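Local coordinates for nitroreductase family protein (Clostridium novyi, PDB 3G14) that probably acts as an oxidoreductase of the nitroreductase family, whose members typically use a bound flavin to reduce their substrates, at residues Tyr46-Glu52 and Pro79-Val85; Phe128-Ile133 and Leu143-Leu148; Leu137-Leu143 and Ile175-Gly179. All coordinates share one frame; numbering follows the deposited sequence.

Contact 1 of 3, residues Tyr46-Glu52 and Pro79-Val85; sequences YKFIVVE and PMTIVAV
Two neighbouring antiparallel strands at the middle of the central mixed sheet form this contact: K47 pairs with V85, I49 with V83 and V51 with T81. Each of these is a hydrogen-bonded pair, so six backbone bonds join the strands. The shortest is V51 N to T81 O at 2.7 Å, and V83 N reaches I49 O at 2.8 Å. F48 with A84 and V50 with I82 are the non-hydrogen-bonded pairs between them. At these sites CA-H groups also approach carbonyls, as F48 CA does V83 O at 3.3 Å.

F48, V50, I82 and A84 share one face of the sheet. The F48 ring meets its neighbours obliquely, with CE1 3.7 Å from A84 CB and CD1 against I82 CG2. Helix 99-117 covers I82 and A84 on this face. I49, V51, V83 and V85 build the other face. There V51 CG2 touches V83 CG2 at 3.9 Å, and the tip of I49, CD1, meets V85 CG2.

Where strand 80-86 begins and strand 46-51 ends, selenomethionine M80 bends at chi3 (52°) and runs alongside E52. Its SE packs on V50 CG1 at 3.7 Å, while its CE lies 3.2 Å from E52 OE2. The backbone N of E52 is held by the D176 side chain.

Strands 173-175 and 144-151 flank the pair, so both strands are interior. Helices lie between the two in the chain. A central mixed sheet covered by helices is characteristic of the nitroreductase alpha+beta fold.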
loop_
_atom_site.group_PDB
_atom_site.type_symbol
_atom_site.label_atom_id
_atom_site.label_comp_id
_atom_site.label_asym_id
_atom_site.label_seq_id
_atom_site.Cartn_x
_atom_site.Cartn_y
_atom_site.Cartn_z
ATOM N N TYR B 46 10.847 -6.278 -4.391
ATOM C CA TYR B 46 11.453 -5.029 -3.888
ATOM C C TYR B 46 12.447 -5.350 -2.769
ATOM O O TYR B 46 12.440 -6.438 -2.196
ATOM C CB TYR B 46 10.371 -4.064 -3.372
ATOM C CG TYR B 46 9.352 -4.751 -2.493
ATOM C CD1 TYR B 46 9.641 -5.044 -1.159
ATOM C CD2 TYR B 46 8.128 -5.177 -3.009
ATOM C CE1 TYR B 46 8.713 -5.715 -0.373
ATOM C CE2 TYR B 46 7.227 -5.876 -2.236
ATOM C CZ TYR B 46 7.528 -6.142 -0.913
ATOM O OH TYR B 46 6.609 -6.812 -0.120
ATOM N N LYS B 47 13.344 -4.394 -2.546
ATOM C CA LYS B 47 14.217 -4.319 -1.390
ATOM C C LYS B 47 14.290 -2.868 -0.941
ATOM O O LYS B 47 13.867 -1.960 -1.688
ATOM C CB LYS B 47 15.617 -4.849 -1.745
ATOM C CG LYS B 47 15.656 -6.315 -2.234
ATOM C CD LYS B 47 17.087 -6.795 -2.562
ATOM C CE LYS B 47 17.144 -8.316 -2.728
ATOM N NZ LYS B 47 16.324 -8.837 -3.811
ATOM N N PHE B 48 14.807 -2.665 0.276
ATOM C CA PHE B 48 14.897 -1.355 0.934
ATOM C C PHE B 48 16.353 -1.017 1.169
ATOM O O PHE B 48 17.136 -1.874 1.645
ATOM C CB PHE B 48 14.121 -1.383 2.273
ATOM C CG PHE B 48 12.689 -1.698 2.068
ATOM C CD1 PHE B 48 11.825 -0.712 1.566
ATOM C CD2 PHE B 48 12.195 -2.984 2.307
ATOM C CE1 PHE B 48 10.490 -0.988 1.290
ATOM C CE2 PHE B 48 10.833 -3.270 2.049
ATOM C CZ PHE B 48 9.985 -2.269 1.547
ATOM N N ILE B 49 16.718 0.218 0.845
ATOM C CA ILE B 49 18.032 0.752 1.243
ATOM C C ILE B 49 17.782 1.757 2.364
ATOM O O ILE B 49 16.990 2.717 2.205
ATOM C CB ILE B 49 18.755 1.449 0.094
ATOM C CG1 ILE B 49 18.801 0.556 -1.150
ATOM C CG2 ILE B 49 20.152 1.942 0.527
ATOM C CD1 ILE B 49 19.343 1.317 -2.425
ATOM N N VAL B 50 18.417 1.506 3.508
ATOM C CA VAL B 50 18.463 2.473 4.609
ATOM C C VAL B 50 19.607 3.440 4.310
ATOM O O VAL B 50 20.754 3.038 4.204
ATOM C CB VAL B 50 18.665 1.795 5.992
ATOM C CG1 VAL B 50 18.903 2.846 7.129
ATOM C CG2 VAL B 50 17.485 0.893 6.329
ATOM N N VAL B 51 19.294 4.710 4.138
ATOM C CA VAL B 51 20.352 5.694 3.842
ATOM C C VAL B 51 20.658 6.537 5.085
ATOM O O VAL B 51 19.795 7.345 5.532
ATOM C CB VAL B 51 19.988 6.625 2.664
ATOM C CG1 VAL B 51 21.116 7.645 2.446
ATOM C CG2 VAL B 51 19.633 5.806 1.407
ATOM N N GLU B 52 21.880 6.365 5.617
ATOM C CA GLU B 52 22.346 7.097 6.814
ATOM C C GLU B 52 23.428 8.125 6.519
ATOM O O GLU B 52 23.603 9.056 7.303
ATOM C CB GLU B 52 22.875 6.152 7.907
ATOM C CG GLU B 52 21.802 5.231 8.487
ATOM C CD GLU B 52 22.225 4.463 9.753
ATOM O OE1 GLU B 52 23.310 4.718 10.327
ATOM O OE2 GLU B 52 21.428 3.598 10.180
ATOM N N PRO B 79 17.415 11.635 10.695
ATOM C CA PRO B 79 18.590 10.715 10.828
ATOM C C PRO B 79 18.809 9.729 9.669
ATOM O O PRO B 79 19.947 9.356 9.410
ATOM C CB PRO B 79 18.352 9.995 12.169
ATOM C CG PRO B 79 16.861 10.101 12.392
ATOM C CD PRO B 79 16.438 11.442 11.779
HETATM N N MSE B 80 17.734 9.286 9.018
HETATM C CA MSE B 80 17.845 8.418 7.866
HETATM C C MSE B 80 16.673 8.549 6.906
HETATM O O MSE B 80 15.657 9.197 7.190
HETATM C CB MSE B 80 17.986 6.955 8.327
HETATM C CG MSE B 80 16.791 6.447 9.001
HETATM SE SE MSE B 80 16.884 4.581 9.639
HETATM C CE MSE B 80 18.454 4.650 10.589
ATOM N N THR B 81 16.869 7.966 5.733
ATOM C CA THR B 81 15.844 7.849 4.706
ATOM C C THR B 81 15.765 6.395 4.255
ATOM O O THR B 81 16.786 5.711 4.155
ATOM C CB THR B 81 16.169 8.815 3.514
ATOM O OG1 THR B 81 15.904 10.163 3.917
ATOM C CG2 THR B 81 15.384 8.451 2.260
ATOM N N ILE B 82 14.545 5.911 4.048
ATOM C CA ILE B 82 14.323 4.551 3.520
ATOM C C ILE B 82 13.931 4.667 2.059
ATOM O O ILE B 82 12.991 5.385 1.741
ATOM C CB ILE B 82 13.260 3.773 4.321
ATOM C CG1 ILE B 82 13.719 3.629 5.779
ATOM C CG2 ILE B 82 13.041 2.392 3.708
ATOM C CD1 ILE B 82 12.675 3.164 6.798
ATOM N N VAL B 83 14.635 3.947 1.177
ATOM C CA VAL B 83 14.344 3.985 -0.267
ATOM C C VAL B 83 13.840 2.600 -0.745
ATOM O O VAL B 83 14.504 1.572 -0.473
ATOM C CB VAL B 83 15.636 4.323 -1.062
ATOM C CG1 VAL B 83 15.368 4.391 -2.557
ATOM C CG2 VAL B 83 16.255 5.647 -0.589
ATOM N N ALA B 84 12.697 2.584 -1.429
ATOM C CA ALA B 84 12.094 1.343 -1.890
ATOM C C ALA B 84 12.430 1.152 -3.370
ATOM O O ALA B 84 12.049 1.970 -4.191
ATOM C CB ALA B 84 10.587 1.333 -1.636
ATOM N N VAL B 85 13.122 0.046 -3.691
ATOM C CA VAL B 85 13.633 -0.248 -5.024
ATOM C C VAL B 85 13.013 -1.571 -5.513
ATOM O O VAL B 85 13.013 -2.576 -4.809
ATOM C CB VAL B 85 15.177 -0.361 -5.000
ATOM C CG1 VAL B 85 15.782 -0.661 -6.432
ATOM C CG2 VAL B 85 15.808 0.917 -4.378
#

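Contact 2 of 3, residues Phe128-Ile133 and Leu143-Leu148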
loop_
_atom_site.group_PDB
_atom_site.type_symbol
_atom_site.label_atom_id
_atom_site.label_comp_id
_atom_site.label_asym_id
_atom_site.label_seq_id
_atom_site.Cartn_x
_atom_site.Cartn_y
_atom_site.Cartn_z
ATOM N N PHE B 128 11.188 12.503 -8.204
ATOM C CA PHE B 128 12.628 12.699 -8.150
ATOM C C PHE B 128 13.226 12.329 -9.489
ATOM O O PHE B 128 12.608 11.618 -10.302
ATOM C CB PHE B 128 13.296 11.887 -7.021
ATOM C CG PHE B 128 12.670 10.518 -6.778
ATOM C CD1 PHE B 128 12.796 9.490 -7.716
ATOM C CD2 PHE B 128 11.967 10.276 -5.610
ATOM C CE1 PHE B 128 12.207 8.229 -7.490
ATOM C CE2 PHE B 128 11.378 9.038 -5.367
ATOM C CZ PHE B 128 11.505 8.016 -6.306
ATOM N N ASN B 129 14.410 12.852 -9.719
ATOM C CA ASN B 129 15.300 12.395 -10.798
ATOM C C ASN B 129 15.822 11.011 -10.394
ATOM O O ASN B 129 16.748 10.853 -9.590
ATOM C CB ASN B 129 16.424 13.369 -11.009
ATOM C CG ASN B 129 17.351 12.974 -12.155
ATOM O OD1 ASN B 129 17.554 11.791 -12.454
ATOM N ND2 ASN B 129 17.901 13.971 -12.814
ATOM N N GLU B 130 15.156 10.000 -10.928
ATOM C CA GLU B 130 15.452 8.645 -10.557
ATOM C C GLU B 130 16.901 8.248 -10.898
ATOM O O GLU B 130 17.531 7.497 -10.160
ATOM C CB GLU B 130 14.467 7.725 -11.287
ATOM C CG GLU B 130 14.597 6.284 -10.929
ATOM C CD GLU B 130 13.498 5.426 -11.542
ATOM O OE1 GLU B 130 12.723 5.923 -12.380
ATOM O OE2 GLU B 130 13.447 4.236 -11.215
ATOM N N ASN B 131 17.416 8.722 -12.039
ATOM C CA ASN B 131 18.772 8.370 -12.426
ATOM C C ASN B 131 19.789 8.842 -11.410
ATOM O O ASN B 131 20.782 8.142 -11.121
ATOM C CB ASN B 131 19.112 8.968 -13.785
ATOM C CG ASN B 131 18.400 8.273 -14.925
ATOM O OD1 ASN B 131 17.980 7.116 -14.823
ATOM N ND2 ASN B 131 18.308 8.962 -16.038
ATOM N N LYS B 132 19.543 10.035 -10.874
ATOM C CA LYS B 132 20.428 10.599 -9.882
ATOM C C LYS B 132 20.395 9.788 -8.606
ATOM O O LYS B 132 21.451 9.609 -7.977
ATOM C CB LYS B 132 20.145 12.090 -9.625
ATOM C CG LYS B 132 20.732 12.983 -10.728
ATOM C CD LYS B 132 22.266 13.092 -10.599
ATOM C CE LYS B 132 22.997 13.252 -11.943
ATOM N NZ LYS B 132 24.507 13.311 -11.749
ATOM N N ILE B 133 19.229 9.288 -8.216
ATOM C CA ILE B 133 19.180 8.447 -7.006
ATOM C C ILE B 133 19.873 7.095 -7.262
ATOM O O ILE B 133 20.622 6.585 -6.420
ATOM C CB ILE B 133 17.754 8.264 -6.454
ATOM C CG1 ILE B 133 17.246 9.634 -5.925
ATOM C CG2 ILE B 133 17.757 7.154 -5.326
ATOM C CD1 ILE B 133 15.828 9.646 -5.402
ATOM N N LEU B 143 16.525 -1.605 -12.500
ATOM C CA LEU B 143 15.573 -1.546 -11.407
ATOM C C LEU B 143 14.905 -0.177 -11.355
ATOM O O LEU B 143 15.333 0.741 -12.046
ATOM C CB LEU B 143 16.292 -1.844 -10.100
ATOM C CG LEU B 143 16.997 -3.213 -10.087
ATOM C CD1 LEU B 143 17.837 -3.379 -8.818
ATOM C CD2 LEU B 143 16.006 -4.352 -10.203
ATOM N N ARG B 144 13.865 -0.046 -10.523
ATOM C CA ARG B 144 13.082 1.186 -10.416
ATOM C C ARG B 144 13.097 1.659 -8.975
ATOM O O ARG B 144 12.937 0.848 -8.067
ATOM C CB ARG B 144 11.635 0.986 -10.902
ATOM C CG ARG B 144 11.526 0.525 -12.371
ATOM C CD ARG B 144 12.129 1.511 -13.374
ATOM N NE ARG B 144 11.639 2.884 -13.181
ATOM C CZ ARG B 144 10.468 3.359 -13.606
ATOM N NH1 ARG B 144 9.620 2.604 -14.280
ATOM N NH2 ARG B 144 10.149 4.623 -13.361
ATOM N N VAL B 145 13.327 2.958 -8.778
ATOM C CA VAL B 145 13.150 3.594 -7.465
ATOM C C VAL B 145 11.675 3.997 -7.349
ATOM O O VAL B 145 11.212 4.916 -8.021
ATOM C CB VAL B 145 14.128 4.793 -7.226
ATOM C CG1 VAL B 145 13.945 5.385 -5.798
ATOM C CG2 VAL B 145 15.602 4.345 -7.509
ATOM N N VAL B 146 10.942 3.309 -6.495
ATOM C CA VAL B 146 9.498 3.536 -6.389
ATOM C C VAL B 146 9.140 4.776 -5.549
ATOM O O VAL B 146 8.357 5.631 -5.972
ATOM C CB VAL B 146 8.774 2.252 -5.888
ATOM C CG1 VAL B 146 7.237 2.471 -5.705
ATOM C CG2 VAL B 146 9.047 1.026 -6.805
ATOM N N ALA B 147 9.680 4.834 -4.337
ATOM C CA ALA B 147 9.406 5.882 -3.381
ATOM C C ALA B 147 10.490 5.848 -2.334
ATOM O O ALA B 147 11.299 4.928 -2.296
ATOM C CB ALA B 147 7.993 5.726 -2.733
ATOM N N LEU B 148 10.534 6.918 -1.564
ATOM C CA LEU B 148 11.435 7.037 -0.426
ATOM C C LEU B 148 10.748 7.857 0.661
ATOM O O LEU B 148 9.793 8.584 0.408
ATOM C CB LEU B 148 12.779 7.635 -0.891
ATOM C CG LEU B 148 12.815 9.047 -1.488
ATOM C CD1 LEU B 148 13.033 10.123 -0.407
ATOM C CD2 LEU B 148 13.892 9.131 -2.570
#
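E130 and V145 meet because the E130 side chain is fully stretched, with CG opposite the backbone N (chi1 -176°) and the chain extended beyond it. This carries its carboxylate from the first turn of helix 130-137 to the start of strand 144-151. R144 folds back to meet it, bent at chi2 (-61°) and chi3. Its guanidinium forms a two-pronged salt bridge with the carboxylate. NE donates to E130 OE2 at 3.0 Å and NH2 to E130 OE1 at 3.0 Å, both on syn lone pairs and near the guanidinium plane. E130 OE2 takes a second bond, from V145 N at 2.8 Å, on its anti side and 35° out of the carboxylate plane.

Beside this lies an apolar patch. F128 CZ touches V145 CG1 at 3.6 Å, and V145 O sits at the ring edge. L148 CD2 meets F128 CE2 at 3.8 Å and presses on I133 CD1 at 3.5 Å, a tight pair.

K97 of the second subunit donates to V146 O, and S95 of that subunit to F128 O. Three bonds fix the carboxylate in rotation. R144 probably offsets its charge at this helix-strand junction beside the subunit interface.

Contact 3 of 3, residues Leu137-Leu143 and Ile175-Gly179; sequences LKIPDNL and IDKWG
W178 is the centre of this contact, and P140 and L143 pack on its indole. P140 CD lies over a face of the five-membered ring, 3.7 Å from its centroid, in a CH-pi contact. L143 CD1 approaches the six-membered part near its rim, 3.4 Å from W178 CZ2. Both side chains cross the indole at about a right angle. I139 CG1 touches W178 CB at 4.2 Å. The ring reaches them because its CG is trans to the backbone N (chi1 179°).

The backbone sets this position. W178 N donates to L137 O at 2.9 Å, nearly straight at 172°. One water donates to both K138 O, at 2.7 Å, and W178 O, a second bridge between the segments. The type I turn from P140 to L143, closed by L143 N to P140 O, places both packing residues beside the ring.

Farther out, Y174 meets the W178 ring edge-to-face, and V85 and K47 of the sheet also touch it. The two loops are thus held by apolar packing on the indole, together with one direct backbone bond and a water bridge.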
loop_
_atom_site.group_PDB
_atom_site.type_symbol
_atom_site.label_atom_id
_atom_site.label_comp_id
_atom_site.label_asym_id
_atom_site.label_seq_id
_atom_site.Cartn_x
_atom_site.Cartn_y
_atom_site.Cartn_z
ATOM N N LEU B 137 23.084 5.766 -4.973
ATOM C CA LEU B 137 22.934 4.544 -4.174
ATOM C C LEU B 137 23.462 3.278 -4.874
ATOM O O LEU B 137 23.354 2.180 -4.337
ATOM C CB LEU B 137 21.482 4.386 -3.749
ATOM C CG LEU B 137 20.838 5.627 -3.077
ATOM C CD1 LEU B 137 19.423 5.368 -2.516
ATOM C CD2 LEU B 137 21.745 6.156 -1.985
ATOM N N LYS B 138 24.012 3.459 -6.076
ATOM C CA LYS B 138 24.657 2.392 -6.843
ATOM C C LYS B 138 23.652 1.290 -7.210
ATOM O O LYS B 138 23.931 0.095 -7.101
ATOM C CB LYS B 138 25.929 1.913 -6.108
ATOM C CG LYS B 138 27.017 3.008 -6.102
ATOM C CD LYS B 138 28.054 2.877 -4.988
ATOM C CE LYS B 138 28.927 4.138 -4.908
ATOM N NZ LYS B 138 30.178 3.899 -4.135
ATOM N N ILE B 139 22.479 1.728 -7.680
ATOM C CA ILE B 139 21.367 0.824 -8.004
ATOM C C ILE B 139 21.471 0.483 -9.483
ATOM O O ILE B 139 21.521 1.388 -10.306
ATOM C CB ILE B 139 19.997 1.503 -7.729
ATOM C CG1 ILE B 139 19.852 1.869 -6.231
ATOM C CG2 ILE B 139 18.829 0.605 -8.258
ATOM C CD1 ILE B 139 18.643 2.703 -5.894
ATOM N N PRO B 140 21.514 -0.824 -9.840
ATOM C CA PRO B 140 21.451 -1.191 -11.279
ATOM C C PRO B 140 20.310 -0.488 -12.044
ATOM O O PRO B 140 19.189 -0.357 -11.540
ATOM C CB PRO B 140 21.233 -2.716 -11.252
ATOM C CG PRO B 140 21.868 -3.149 -9.949
ATOM C CD PRO B 140 21.619 -2.003 -8.966
ATOM N N ASP B 141 20.615 -0.056 -13.263
ATOM C CA ASP B 141 19.694 0.768 -14.042
ATOM C C ASP B 141 18.462 0.016 -14.554
ATOM O O ASP B 141 17.515 0.650 -14.998
ATOM C CB ASP B 141 20.423 1.422 -15.223
ATOM C CG ASP B 141 19.872 2.806 -15.583
ATOM O OD1 ASP B 141 19.022 3.406 -14.844
ATOM O OD2 ASP B 141 20.326 3.312 -16.628
ATOM N N ASN B 142 18.457 -1.311 -14.470
ATOM C CA ASN B 142 17.252 -2.105 -14.804
ATOM C C ASN B 142 16.211 -2.155 -13.660
ATOM O O ASN B 142 15.151 -2.710 -13.830
ATOM C CB ASN B 142 17.627 -3.531 -15.253
ATOM C CG ASN B 142 18.340 -4.330 -14.146
ATOM O OD1 ASN B 142 19.251 -3.838 -13.516
ATOM N ND2 ASN B 142 17.854 -5.517 -13.862
ATOM N N LEU B 143 16.525 -1.605 -12.500
ATOM C CA LEU B 143 15.573 -1.546 -11.407
ATOM C C LEU B 143 14.905 -0.177 -11.355
ATOM O O LEU B 143 15.333 0.741 -12.046
ATOM C CB LEU B 143 16.292 -1.844 -10.100
ATOM C CG LEU B 143 16.997 -3.213 -10.087
ATOM C CD1 LEU B 143 17.837 -3.379 -8.818
ATOM C CD2 LEU B 143 16.006 -4.352 -10.203
ATOM N N ILE B 175 22.325 -1.034 3.468
ATOM C CA ILE B 175 22.760 0.225 4.109
ATOM C C ILE B 175 23.601 1.008 3.113
ATOM O O ILE B 175 24.643 0.510 2.651
ATOM C CB ILE B 175 23.540 -0.012 5.452
ATOM C CG1 ILE B 175 24.006 1.295 6.098
ATOM C CG2 ILE B 175 24.745 -0.974 5.258
ATOM C CD1 ILE B 175 22.942 2.263 6.521
ATOM N N ASP B 176 23.100 2.199 2.777
ATOM C CA ASP B 176 23.753 3.246 1.955
ATOM C C ASP B 176 23.925 2.904 0.465
ATOM O O ASP B 176 23.912 3.806 -0.390
ATOM C CB ASP B 176 25.106 3.689 2.552
ATOM C CG ASP B 176 24.959 4.524 3.826
ATOM O OD1 ASP B 176 23.895 5.152 4.029
ATOM O OD2 ASP B 176 25.918 4.550 4.612
ATOM N N LYS B 177 24.155 1.626 0.171
ATOM C CA LYS B 177 24.519 1.160 -1.135
ATOM C C LYS B 177 23.785 -0.145 -1.454
ATOM O O LYS B 177 23.660 -1.036 -0.623
ATOM C CB LYS B 177 26.038 0.924 -1.205
ATOM C CG LYS B 177 26.500 0.374 -2.503
ATOM C CD LYS B 177 28.010 0.165 -2.480
ATOM C CE LYS B 177 28.501 -0.558 -3.729
ATOM N NZ LYS B 177 29.969 -0.749 -3.693
ATOM N N TRP B 178 23.285 -0.239 -2.670
ATOM C CA TRP B 178 22.618 -1.450 -3.133
ATOM C C TRP B 178 23.568 -2.651 -3.033
ATOM O O TRP B 178 24.705 -2.604 -3.520
ATOM C CB TRP B 178 22.154 -1.251 -4.586
ATOM C CG TRP B 178 21.478 -2.435 -5.170
ATOM C CD1 TRP B 178 22.017 -3.383 -5.994
ATOM C CD2 TRP B 178 20.107 -2.780 -4.996
ATOM N NE1 TRP B 178 21.059 -4.324 -6.311
ATOM C CE2 TRP B 178 19.879 -3.975 -5.713
ATOM C CE3 TRP B 178 19.059 -2.221 -4.269
ATOM C CZ2 TRP B 178 18.626 -4.592 -5.764
ATOM C CZ3 TRP B 178 17.818 -2.858 -4.287
ATOM C CH2 TRP B 178 17.613 -4.024 -5.049
ATOM N N GLY B 179 23.108 -3.721 -2.380
ATOM C CA GLY B 179 23.917 -4.945 -2.227
ATOM C C GLY B 179 24.710 -5.059 -0.934
ATOM O O GLY B 179 25.207 -6.139 -0.615
HETATM O O HOH W 1 25.734 -1.486 -5.860
#

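Overall arrangement
Contact 1 lies at the core, near the centre of the chain, and is mainly backbone bonding between strands. Contact 2 is also buried but sits farther out. It shares the sheet with contact 1: A84 of strand 80-86 probably hydrogen-bonds through its backbone to A147 and V146 of strand 144-151. Its chemistry adds a salt bridge to apolar packing, and it borders the second subunit. Contact 3 is partly buried and loop to loop. It depends on an indole, one direct backbone bond and a water. The backbone of D176 ties it to contact 1 through V50. L143 belongs to both contact 2 and contact 3, and V145 touches I139 between them.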